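Local coordinates for protein MHC I-like leukocyte 2 long form (Mus musculus, PDB 6A97) that pairs with beta-2-microglobulin as an MHC class I-like, GPI-anchored cell-surface protein and binds heparan sulfate proteoglycans on fibroblasts, at residues H23-V29 with L43-D49; E99-K104 with F163-P169; H111-L117 with F130-D136. All blocks are in the same frame, centred on the assembly; numbering follows the deposited sequence.

Interaction 1: residues H23-V29 with L43-D49; sequences HTLRYNV and LVLIYVD
The first beta hairpin of the MHC class I-like platform pairs strand 23-29 with strand 43-48, antiparallel at 161° with axes 4.7 Å apart. Extended backbone runs until Asp49, which turns to phi/psi 53/45. Arg26-Tyr47 and Asn28-Leu45 are hydrogen-bonded pairs: Arg26 N to Tyr47 O 2.9 Å, Tyr47 N to Arg26 O 2.8 Å, Asn28 N to Leu45 O 2.8 Å, Leu45 N to Asn28 O 3.0 Å. Leu25-Val48, Tyr27-Ile46 and Val29-Val44 are the non-hydrogen-bonded pairs; their side chains form the face under helices 75-96 and 171-193, as in the class I fold. Large, mainly apolar side chains suit this buried face: Leu25 CD1 meets Ile46 CG2 at 3.6 Å, and Tyr27 (chi1 m) brings CE2 to 3.5 Å from Ile46 CD1. Arg26, Asn28, Leu45 and Tyr47 occupy the other face, where beta-2-microglobulin packs; Tyr47 OH hydrogen-bonds to that chain, while Arg26 and Asn28 both reach Thr116. Beyond the last bridge the carboxylate of Asp49's short side chain (chi1 m) binds two donors, Thr24 N to OD1 at 3.0 Å and His23 ND1 to OD2 at 2.9 Å; Asp49 N donates to Thr24 O at 2.9 Å. At the other end a water donates to Asn28 O (2.7 Å) and Leu43 O (2.9 Å).

Interaction 2: residues E99-K104 with F163-P169; sequences EVINQK and FWKTHAP
Trp164 (chi1 m, chi2 116°) brings the six-membered part of its indole up to helix 99-104, its CH2 4.0 Å from Gln103 CB, its CZ3 4.4 Å from Val100 CG2 and its CZ2 3.6 Å from Lys104 NZ. Here the end of the alpha-1 helical region meets the start of the alpha-2 helical region at one end of the MHC class I-like platform. The short segments run at 133° with axes 10.4 Å apart, a gap that the large indole spans. The closest CA pairs, Glu99-His167 at 5.7 Å and Val100-Ala168 at 5.9 Å, lie where helix 163-167 ends; Ala168 is the first residue to leave helical angles, at phi/psi -75/159. Branched Val100 (chi1 t) fits this corner, its CG2 3.9 Å from Ala168 CA and 4.2 Å from Pro169 CD. Outside the two segments, Phe140 meets Trp164 edge-to-face and Lys104 makes a cation-pi contact with Tyr135. Toward solvent the polar Gln103 and Glu99 meet ring edges: Gln103 OE1 lies 3.5 Å from Phe163 CZ, and Glu99 CG is 3.8 Å from His167 CD2. His167 (chi1 m) is held by its own helix, ND1 donating to Phe163 O at 2.7 Å. No direct hydrogen bond joins the segments, but one water lies 2.8 Å from Val100 N, from which it accepts, and 2.8 Å from His167 O.

Interaction 3: residues H111-L117 with F130-D136; sequences HTLQATL and FWHLGYD
Strands 113-117 and 130-135 lie antiparallel at 162°, their axes 4.5 Å apart. CA atoms are 4.1 Å apart at Leu117-Trp131, 4.3 Å at Ala115-Leu133 and 4.8 Å at Leu113-Tyr135, the non-hydrogen-bonded pairs. On this face the small Ala115 makes a hollow between larger neighbours: Leu133 (chi1 m) fills it, its CD2 3.5 Å from Ala115 CB. Leu117, with chi1 p, sets CD2 over the Trp131 indole, 3.7 Å from the centroid of the five-membered ring, a CH-pi contact. Trp131 (chi1 t) also meets Trp150 edge-to-face. Leu113 CD1 rests 4.3 Å from Tyr135 CD1.

The side chains of the hydrogen-bonded pairs point to the other face, which adjoins beta-2-microglobulin. At Gln114-Gly134 the glycine presents no side chain beside Gln114, whose NE2 bonds to beta-2-microglobulin backbone; Gln114 N to Gly134 O and Gly134 N to Gln114 O are both 2.8 Å. Thr116-His132 follows, with Thr116 N to His132 O 2.9 Å, His132 N to Thr116 O 2.8 Å, and Thr116 CG2 at the imidazole edge, 3.9 Å from His132 CD2; the ring's ND1 bonds to Thr142, and Thr116 OG1 to Asn28.

Past the strands Asp136 turns to phi/psi 50/41. Its carboxylate takes two hydrogen bonds: His111 ND1 donates to OD2 at 2.8 Å and Thr112 N to OD1 at 3.0 Å, while Asp136 N bonds to Thr112 O at 2.8 Å. His111 NE2 bonds to Glu108 O, engaging both ring nitrogens. Tyr135 OH lies over the His111 ring, 3.1 Å from CG. This is the first hairpin of the alpha-2 half of the MHC class I platform, carrying helices on one face and beta-2-microglobulin on the other.

From the N terminus, interaction 1 closes the first hairpin of the alpha-1 half and is complete before the chain reaches helix 98-104. That helix opens interaction 2, which closes only when 163-169 returns; interaction 3, the hairpin 111-117 with 130-136, is nested inside this long loop. Strands 23-31 and 113-121 are neighbours, so interactions 1 and 3 join the alpha-1 and alpha-2 halves in one continuous sheet, with Tyr27 N 2.7 Å from Leu117 O. Interaction 2 links the helical regions of both halves and touches interaction 3 through Ile101 and Leu113, but does not touch interaction 1, whose centre is about 23 Å from its own.

Interaction 1: residues H23-V29 with L43-D49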
loop_
_atom_site.group_PDB
_atom_site.type_symbol
_atom_site.label_atom_id
_atom_site.label_comp_id
_atom_site.label_asym_id
_atom_site.label_seq_id
_atom_site.Cartn_x
_atom_site.Cartn_y
_atom_site.Cartn_z
ATOM N N HIS A 23 -4.472 20.650 4.589
ATOM C CA HIS A 23 -3.524 21.081 3.568
ATOM C C HIS A 23 -2.214 21.555 4.177
ATOM O O HIS A 23 -2.173 21.982 5.331
ATOM C CB HIS A 23 -4.131 22.193 2.713
ATOM C CG HIS A 23 -5.385 21.791 2.004
ATOM N ND1 HIS A 23 -5.377 21.067 0.832
ATOM C CD2 HIS A 23 -6.688 22.010 2.303
ATOM C CE1 HIS A 23 -6.620 20.861 0.436
ATOM N NE2 HIS A 23 -7.434 21.423 1.312
ATOM N N THR A 24 -1.146 21.485 3.391
ATOM C CA THR A 24 0.176 21.868 3.868
ATOM C C THR A 24 0.894 22.798 2.892
ATOM O O THR A 24 0.856 22.597 1.675
ATOM C CB THR A 24 1.058 20.630 4.122
ATOM O OG1 THR A 24 0.362 19.711 4.972
ATOM C CG2 THR A 24 2.366 21.029 4.790
ATOM N N LEU A 25 1.533 23.823 3.442
ATOM C CA LEU A 25 2.417 24.696 2.679
ATOM C C LEU A 25 3.825 24.519 3.219
ATOM O O LEU A 25 4.048 24.655 4.419
ATOM C CB LEU A 25 1.978 26.156 2.781
ATOM C CG LEU A 25 2.977 27.215 2.308
ATOM C CD1 LEU A 25 3.353 26.992 0.853
ATOM C CD2 LEU A 25 2.419 28.619 2.505
ATOM N N ARG A 26 4.773 24.201 2.345
ATOM C CA ARG A 26 6.142 23.955 2.784
ATOM C C ARG A 26 7.159 24.679 1.914
ATOM O O ARG A 26 7.118 24.589 0.688
ATOM C CB ARG A 26 6.449 22.456 2.787
ATOM C CG ARG A 26 7.872 22.122 3.231
ATOM C CD ARG A 26 8.138 20.623 3.148
ATOM N NE ARG A 26 7.271 19.857 4.041
ATOM C CZ ARG A 26 7.601 19.487 5.277
ATOM N NH1 ARG A 26 6.746 18.788 6.012
ATOM N NH2 ARG A 26 8.785 19.812 5.780
ATOM N N TYR A 27 8.066 25.395 2.567
ATOM C CA TYR A 27 9.178 26.061 1.905
ATOM C C TYR A 27 10.433 25.250 2.144
ATOM O O TYR A 27 10.830 25.063 3.295
ATOM C CB TYR A 27 9.388 27.478 2.446
ATOM C CG TYR A 27 8.204 28.412 2.338
ATOM C CD1 TYR A 27 7.165 28.358 3.263
ATOM C CD2 TYR A 27 8.149 29.381 1.338
ATOM C CE1 TYR A 27 6.090 29.226 3.185
ATOM C CE2 TYR A 27 7.077 30.256 1.249
ATOM C CZ TYR A 27 6.052 30.173 2.173
ATOM O OH TYR A 27 4.982 31.036 2.094
ATOM N N ASN A 28 11.049 24.752 1.078
ATOM C CA ASN A 28 12.358 24.123 1.189
ATOM C C ASN A 28 13.425 25.096 0.705
ATOM O O ASN A 28 13.489 25.424 -0.483
ATOM C CB ASN A 28 12.408 22.814 0.401
ATOM C CG ASN A 28 11.845 21.644 1.190
ATOM O OD1 ASN A 28 11.282 21.826 2.264
ATOM N ND2 ASN A 28 11.996 20.439 0.660
ATOM N N VAL A 29 14.245 25.571 1.637
ATOM C CA VAL A 29 15.230 26.604 1.344
ATOM C C VAL A 29 16.637 26.046 1.467
ATOM O O VAL A 29 16.940 25.294 2.397
ATOM C CB VAL A 29 15.082 27.815 2.300
ATOM C CG1 VAL A 29 16.082 28.904 1.957
ATOM C CG2 VAL A 29 13.663 28.363 2.263
ATOM N N LEU A 43 18.160 28.951 -2.993
ATOM C CA LEU A 43 17.162 28.237 -3.778
ATOM C C LEU A 43 15.928 28.041 -2.915
ATOM O O LEU A 43 16.004 27.458 -1.833
ATOM C CB LEU A 43 17.685 26.887 -4.278
ATOM C CG LEU A 43 16.641 25.979 -4.948
ATOM C CD1 LEU A 43 16.041 26.619 -6.220
ATOM C CD2 LEU A 43 17.236 24.616 -5.271
ATOM N N VAL A 44 14.793 28.550 -3.378
ATOM C CA VAL A 44 13.556 28.408 -2.631
ATOM C C VAL A 44 12.561 27.608 -3.453
ATOM O O VAL A 44 12.247 27.971 -4.589
ATOM C CB VAL A 44 12.933 29.778 -2.260
ATOM C CG1 VAL A 44 11.712 29.574 -1.373
ATOM C CG2 VAL A 44 13.959 30.679 -1.568
ATOM N N LEU A 45 12.084 26.515 -2.874
ATOM C CA LEU A 45 11.091 25.663 -3.509
ATOM C C LEU A 45 9.856 25.614 -2.631
ATOM O O LEU A 45 9.948 25.355 -1.426
ATOM C CB LEU A 45 11.641 24.253 -3.735
ATOM C CG LEU A 45 12.882 24.136 -4.618
ATOM C CD1 LEU A 45 13.406 22.709 -4.625
ATOM C CD2 LEU A 45 12.564 24.594 -6.031
ATOM N N ILE A 46 8.701 25.862 -3.234
ATOM C CA ILE A 46 7.455 25.914 -2.484
ATOM C C ILE A 46 6.535 24.762 -2.865
ATOM O O ILE A 46 6.214 24.572 -4.044
ATOM C CB ILE A 46 6.726 27.245 -2.717
ATOM C CG1 ILE A 46 7.540 28.403 -2.140
ATOM C CG2 ILE A 46 5.350 27.215 -2.092
ATOM C CD1 ILE A 46 6.809 29.721 -2.180
ATOM N N TYR A 47 6.121 23.995 -1.859
ATOM C CA TYR A 47 5.251 22.841 -2.057
ATOM C C TYR A 47 3.877 23.050 -1.436
ATOM O O TYR A 47 3.765 23.420 -0.267
ATOM C CB TYR A 47 5.885 21.580 -1.460
ATOM C CG TYR A 47 7.190 21.190 -2.107
ATOM C CD1 TYR A 47 7.230 20.202 -3.082
ATOM C CD2 TYR A 47 8.379 21.824 -1.758
ATOM C CE1 TYR A 47 8.415 19.842 -3.682
ATOM C CE2 TYR A 47 9.573 21.477 -2.357
ATOM C CZ TYR A 47 9.581 20.485 -3.321
ATOM O OH TYR A 47 10.757 20.128 -3.922
ATOM N N VAL A 48 2.833 22.815 -2.223
ATOM C CA VAL A 48 1.476 22.777 -1.697
ATOM C C VAL A 48 0.964 21.345 -1.766
ATOM O O VAL A 48 0.898 20.756 -2.850
ATOM C CB VAL A 48 0.523 23.702 -2.469
ATOM C CG1 VAL A 48 -0.822 23.783 -1.756
ATOM C CG2 VAL A 48 1.132 25.083 -2.613
ATOM N N ASP A 49 0.627 20.788 -0.604
ATOM C CA ASP A 49 0.165 19.407 -0.497
ATOM C C ASP A 49 1.161 18.457 -1.152
ATOM O O ASP A 49 0.781 17.563 -1.909
ATOM C CB ASP A 49 -1.229 19.259 -1.115
ATOM C CG ASP A 49 -2.271 20.106 -0.397
ATOM O OD1 ASP A 49 -2.066 20.419 0.796
ATOM O OD2 ASP A 49 -3.290 20.464 -1.022
HETATM O O HOH W 1 15.657 24.559 -1.794
#

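Interaction 2: residues E99-K104 with F163-P169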
loop_
_atom_site.group_PDB
_atom_site.type_symbol
_atom_site.label_atom_id
_atom_site.label_comp_id
_atom_site.label_asym_id
_atom_site.label_seq_id
_atom_site.Cartn_x
_atom_site.Cartn_y
_atom_site.Cartn_z
ATOM N N GLU A 99 21.642 36.190 10.443
ATOM C CA GLU A 99 22.684 36.001 11.445
ATOM C C GLU A 99 23.206 34.567 11.440
ATOM O O GLU A 99 24.403 34.342 11.603
ATOM C CB GLU A 99 22.174 36.388 12.834
ATOM C CG GLU A 99 23.183 37.194 13.646
ATOM C CD GLU A 99 23.297 38.645 13.188
ATOM O OE1 GLU A 99 22.660 39.020 12.178
ATOM O OE2 GLU A 99 24.039 39.414 13.835
ATOM N N VAL A 100 22.318 33.598 11.233
ATOM C CA VAL A 100 22.755 32.209 11.095
ATOM C C VAL A 100 23.665 32.074 9.877
ATOM O O VAL A 100 24.723 31.445 9.941
ATOM C CB VAL A 100 21.566 31.235 10.972
ATOM C CG1 VAL A 100 22.045 29.863 10.517
ATOM C CG2 VAL A 100 20.830 31.127 12.305
ATOM N N ILE A 101 23.259 32.689 8.770
ATOM C CA ILE A 101 24.062 32.673 7.554
ATOM C C ILE A 101 25.437 33.314 7.766
ATOM O O ILE A 101 26.456 32.770 7.334
ATOM C CB ILE A 101 23.334 33.391 6.396
ATOM C CG1 ILE A 101 22.153 32.547 5.908
ATOM C CG2 ILE A 101 24.291 33.669 5.251
ATOM C CD1 ILE A 101 21.302 33.225 4.858
ATOM N N ASN A 102 25.468 34.467 8.430
ATOM C CA ASN A 102 26.733 35.146 8.708
ATOM C C ASN A 102 27.687 34.289 9.541
ATOM O O ASN A 102 28.877 34.204 9.249
ATOM C CB ASN A 102 26.477 36.476 9.412
ATOM C CG ASN A 102 26.010 37.557 8.455
ATOM O OD1 ASN A 102 26.456 37.617 7.309
ATOM N ND2 ASN A 102 25.106 38.414 8.917
ATOM N N GLN A 103 27.155 33.637 10.572
ATOM C CA GLN A 103 27.973 32.833 11.477
ATOM C C GLN A 103 28.485 31.563 10.808
ATOM O O GLN A 103 29.635 31.186 11.008
ATOM C CB GLN A 103 27.186 32.476 12.747
ATOM C CG GLN A 103 26.800 33.675 13.606
ATOM C CD GLN A 103 28.009 34.487 14.074
ATOM O OE1 GLN A 103 29.037 33.929 14.478
ATOM N NE2 GLN A 103 27.891 35.813 14.008
ATOM N N LYS A 104 27.643 30.920 10.003
ATOM C CA LYS A 104 28.059 29.718 9.286
ATOM C C LYS A 104 29.000 30.044 8.130
ATOM O O LYS A 104 29.817 29.211 7.725
ATOM C CB LYS A 104 26.843 28.946 8.767
ATOM C CG LYS A 104 26.081 28.192 9.853
ATOM C CD LYS A 104 27.014 27.276 10.644
ATOM C CE LYS A 104 26.232 26.347 11.565
ATOM N NZ LYS A 104 27.122 25.613 12.512
ATOM N N PHE A 163 24.279 30.340 22.450
ATOM C CA PHE A 163 24.739 31.043 21.261
ATOM C C PHE A 163 23.705 31.013 20.134
ATOM O O PHE A 163 23.365 32.057 19.574
ATOM C CB PHE A 163 26.060 30.446 20.770
ATOM C CG PHE A 163 26.659 31.168 19.588
ATOM C CD1 PHE A 163 26.307 30.826 18.289
ATOM C CD2 PHE A 163 27.584 32.182 19.780
ATOM C CE1 PHE A 163 26.860 31.487 17.205
ATOM C CE2 PHE A 163 28.141 32.849 18.701
ATOM C CZ PHE A 163 27.780 32.501 17.413
ATOM N N TRP A 164 23.210 29.822 19.803
ATOM C CA TRP A 164 22.285 29.678 18.681
ATOM C C TRP A 164 20.877 30.131 19.048
ATOM O O TRP A 164 20.111 30.545 18.182
ATOM C CB TRP A 164 22.261 28.228 18.166
ATOM C CG TRP A 164 23.534 27.839 17.474
ATOM C CD1 TRP A 164 24.419 26.881 17.869
ATOM C CD2 TRP A 164 24.083 28.427 16.285
ATOM N NE1 TRP A 164 25.480 26.827 16.997
ATOM C CE2 TRP A 164 25.301 27.769 16.019
ATOM C CE3 TRP A 164 23.662 29.443 15.421
ATOM C CZ2 TRP A 164 26.097 28.085 14.922
ATOM C CZ3 TRP A 164 24.457 29.761 14.335
ATOM C CH2 TRP A 164 25.660 29.082 14.092
ATOM N N LYS A 165 20.530 30.057 20.329
ATOM C CA LYS A 165 19.226 30.543 20.772
ATOM C C LYS A 165 19.089 32.055 20.562
ATOM O O LYS A 165 17.976 32.573 20.459
ATOM C CB LYS A 165 18.985 30.198 22.245
ATOM C CG LYS A 165 18.524 28.767 22.494
ATOM C CD LYS A 165 18.235 28.540 23.970
ATOM C CE LYS A 165 17.899 27.083 24.273
ATOM N NZ LYS A 165 16.562 26.663 23.762
ATOM N N THR A 166 20.216 32.759 20.491
ATOM C CA THR A 166 20.195 34.213 20.337
ATOM C C THR A 166 20.451 34.676 18.902
ATOM O O THR A 166 20.067 35.784 18.530
ATOM C CB THR A 166 21.235 34.899 21.252
ATOM O OG1 THR A 166 22.555 34.685 20.736
ATOM C CG2 THR A 166 21.144 34.365 22.673
ATOM N N HIS A 167 21.099 33.837 18.099
ATOM C CA HIS A 167 21.443 34.220 16.730
ATOM C C HIS A 167 20.484 33.632 15.699
ATOM O O HIS A 167 20.551 33.969 14.518
ATOM C CB HIS A 167 22.878 33.804 16.401
ATOM C CG HIS A 167 23.915 34.588 17.142
ATOM N ND1 HIS A 167 24.374 34.222 18.388
ATOM C CD2 HIS A 167 24.580 35.720 16.812
ATOM C CE1 HIS A 167 25.279 35.095 18.795
ATOM N NE2 HIS A 167 25.423 36.014 17.857
ATOM N N ALA A 168 19.600 32.750 16.151
ATOM C CA ALA A 168 18.577 32.179 15.284
ATOM C C ALA A 168 17.479 33.220 15.043
ATOM O O ALA A 168 17.359 34.167 15.820
ATOM C CB ALA A 168 18.009 30.907 15.910
ATOM N N PRO A 169 16.685 33.061 13.962
ATOM C CA PRO A 169 15.609 34.010 13.626
ATOM C C PRO A 169 14.765 34.441 14.828
ATOM O O PRO A 169 14.295 33.588 15.581
ATOM C CB PRO A 169 14.758 33.223 12.628
ATOM C CG PRO A 169 15.742 32.352 11.926
ATOM C CD PRO A 169 16.791 31.986 12.956
HETATM O O HOH W 2 19.585 34.006 11.896
#

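Interaction 3: residues H111-L117 with F130-D136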
loop_
_atom_site.group_PDB
_atom_site.type_symbol
_atom_site.label_atom_id
_atom_site.label_comp_id
_atom_site.label_asym_id
_atom_site.label_seq_id
_atom_site.Cartn_x
_atom_site.Cartn_y
_atom_site.Cartn_z
ATOM N N HIS A 111 30.204 23.932 3.140
ATOM C CA HIS A 111 29.143 23.425 4.003
ATOM C C HIS A 111 27.762 23.713 3.428
ATOM O O HIS A 111 27.613 24.558 2.547
ATOM C CB HIS A 111 29.267 24.023 5.402
ATOM C CG HIS A 111 30.583 23.744 6.053
ATOM N ND1 HIS A 111 30.813 22.616 6.810
ATOM C CD2 HIS A 111 31.745 24.440 6.050
ATOM C CE1 HIS A 111 32.059 22.633 7.251
ATOM N NE2 HIS A 111 32.645 23.728 6.805
ATOM N N THR A 112 26.758 23.004 3.938
ATOM C CA THR A 112 25.404 23.085 3.399
ATOM C C THR A 112 24.385 23.530 4.443
ATOM O O THR A 112 24.155 22.832 5.431
ATOM C CB THR A 112 24.947 21.723 2.831
ATOM O OG1 THR A 112 25.978 21.176 1.998
ATOM C CG2 THR A 112 23.660 21.876 2.026
ATOM N N LEU A 113 23.764 24.683 4.215
ATOM C CA LEU A 113 22.701 25.168 5.092
ATOM C C LEU A 113 21.339 25.009 4.433
ATOM O O LEU A 113 21.120 25.489 3.318
ATOM C CB LEU A 113 22.928 26.635 5.464
ATOM C CG LEU A 113 21.895 27.242 6.414
ATOM C CD1 LEU A 113 21.966 26.579 7.802
ATOM C CD2 LEU A 113 22.084 28.747 6.515
ATOM N N GLN A 114 20.427 24.332 5.131
ATOM C CA GLN A 114 19.081 24.085 4.622
ATOM C C GLN A 114 18.034 24.513 5.630
ATOM O O GLN A 114 18.288 24.541 6.834
ATOM C CB GLN A 114 18.878 22.602 4.295
ATOM C CG GLN A 114 19.788 22.053 3.203
ATOM C CD GLN A 114 19.807 20.529 3.186
ATOM O OE1 GLN A 114 20.698 19.907 3.761
ATOM N NE2 GLN A 114 18.813 19.925 2.537
ATOM N N ALA A 115 16.844 24.822 5.137
ATOM C CA ALA A 115 15.724 25.100 6.013
ATOM C C ALA A 115 14.461 24.499 5.429
ATOM O O ALA A 115 14.265 24.513 4.219
ATOM C CB ALA A 115 15.554 26.605 6.221
ATOM N N THR A 116 13.609 23.948 6.282
ATOM C CA THR A 116 12.271 23.620 5.836
ATOM C C THR A 116 11.301 24.263 6.810
ATOM O O THR A 116 11.512 24.250 8.026
ATOM C CB THR A 116 12.034 22.098 5.715
ATOM O OG1 THR A 116 10.750 21.874 5.129
ATOM C CG2 THR A 116 12.105 21.379 7.082
ATOM N N LEU A 117 10.245 24.860 6.277
ATOM C CA LEU A 117 9.336 25.607 7.126
ATOM C C LEU A 117 7.993 25.739 6.452
ATOM O O LEU A 117 7.870 25.509 5.249
ATOM C CB LEU A 117 9.940 26.975 7.450
ATOM C CG LEU A 117 10.160 27.984 6.313
ATOM C CD1 LEU A 117 9.031 29.021 6.236
ATOM C CD2 LEU A 117 11.537 28.631 6.396
ATOM N N PHE A 130 5.712 25.178 11.460
ATOM C CA PHE A 130 6.973 24.498 11.743
ATOM C C PHE A 130 8.140 25.219 11.079
ATOM O O PHE A 130 7.964 25.903 10.068
ATOM C CB PHE A 130 6.920 23.033 11.282
ATOM C CG PHE A 130 6.720 22.859 9.797
ATOM C CD1 PHE A 130 5.444 22.819 9.252
ATOM C CD2 PHE A 130 7.809 22.721 8.949
ATOM C CE1 PHE A 130 5.259 22.661 7.887
ATOM C CE2 PHE A 130 7.631 22.556 7.585
ATOM C CZ PHE A 130 6.355 22.530 7.053
ATOM N N TRP A 131 9.331 25.063 11.650
ATOM C CA TRP A 131 10.541 25.637 11.067
ATOM C C TRP A 131 11.773 24.886 11.565
ATOM O O TRP A 131 12.098 24.920 12.755
ATOM C CB TRP A 131 10.642 27.126 11.401
ATOM C CG TRP A 131 11.677 27.879 10.616
ATOM C CD1 TRP A 131 12.854 27.394 10.123
ATOM C CD2 TRP A 131 11.614 29.255 10.218
ATOM N NE1 TRP A 131 13.531 28.385 9.451
ATOM C CE2 TRP A 131 12.791 29.537 9.495
ATOM C CE3 TRP A 131 10.677 30.278 10.407
ATOM C CZ2 TRP A 131 13.059 30.800 8.962
ATOM C CZ3 TRP A 131 10.945 31.532 9.877
ATOM C CH2 TRP A 131 12.126 31.782 9.166
ATOM N N HIS A 132 12.450 24.203 10.644
ATOM C CA HIS A 132 13.664 23.460 10.969
ATOM C C HIS A 132 14.840 23.936 10.129
ATOM O O HIS A 132 14.673 24.295 8.964
ATOM C CB HIS A 132 13.461 21.960 10.744
ATOM C CG HIS A 132 12.218 21.409 11.371
ATOM N ND1 HIS A 132 12.166 20.987 12.683
ATOM C CD2 HIS A 132 10.981 21.203 10.861
ATOM C CE1 HIS A 132 10.949 20.551 12.954
ATOM N NE2 HIS A 132 10.210 20.673 11.867
ATOM N N LEU A 133 16.028 23.946 10.723
ATOM C CA LEU A 133 17.250 24.201 9.974
ATOM C C LEU A 133 18.106 22.944 9.951
ATOM O O LEU A 133 18.112 22.162 10.906
ATOM C CB LEU A 133 18.044 25.363 10.577
ATOM C CG LEU A 133 17.356 26.721 10.700
ATOM C CD1 LEU A 133 18.263 27.700 11.418
ATOM C CD2 LEU A 133 17.001 27.245 9.327
ATOM N N GLY A 134 18.831 22.756 8.857
ATOM C CA GLY A 134 19.728 21.626 8.719
ATOM C C GLY A 134 21.097 22.116 8.307
ATOM O O GLY A 134 21.221 23.052 7.512
ATOM N N TYR A 135 22.131 21.488 8.851
ATOM C CA TYR A 135 23.500 21.878 8.547
ATOM C C TYR A 135 24.312 20.638 8.214
ATOM O O TYR A 135 24.344 19.687 8.997
ATOM C CB TYR A 135 24.131 22.635 9.721
ATOM C CG TYR A 135 25.464 23.263 9.385
ATOM C CD1 TYR A 135 25.549 24.300 8.461
ATOM C CD2 TYR A 135 26.637 22.823 9.984
ATOM C CE1 TYR A 135 26.763 24.880 8.146
ATOM C CE2 TYR A 135 27.856 23.398 9.675
ATOM C CZ TYR A 135 27.913 24.425 8.757
ATOM O OH TYR A 135 29.125 25.000 8.450
ATOM N N ASP A 136 24.944 20.655 7.044
ATOM C CA ASP A 136 25.700 19.515 6.535
ATOM C C ASP A 136 24.897 18.217 6.596
ATOM O O ASP A 136 25.424 17.164 6.957
ATOM C CB ASP A 136 27.021 19.369 7.297
ATOM C CG ASP A 136 28.048 20.404 6.874
ATOM O OD1 ASP A 136 27.930 20.926 5.742
ATOM O OD2 ASP A 136 28.968 20.696 7.666
HETATM O O HOH W 3 27.807 19.644 3.435
#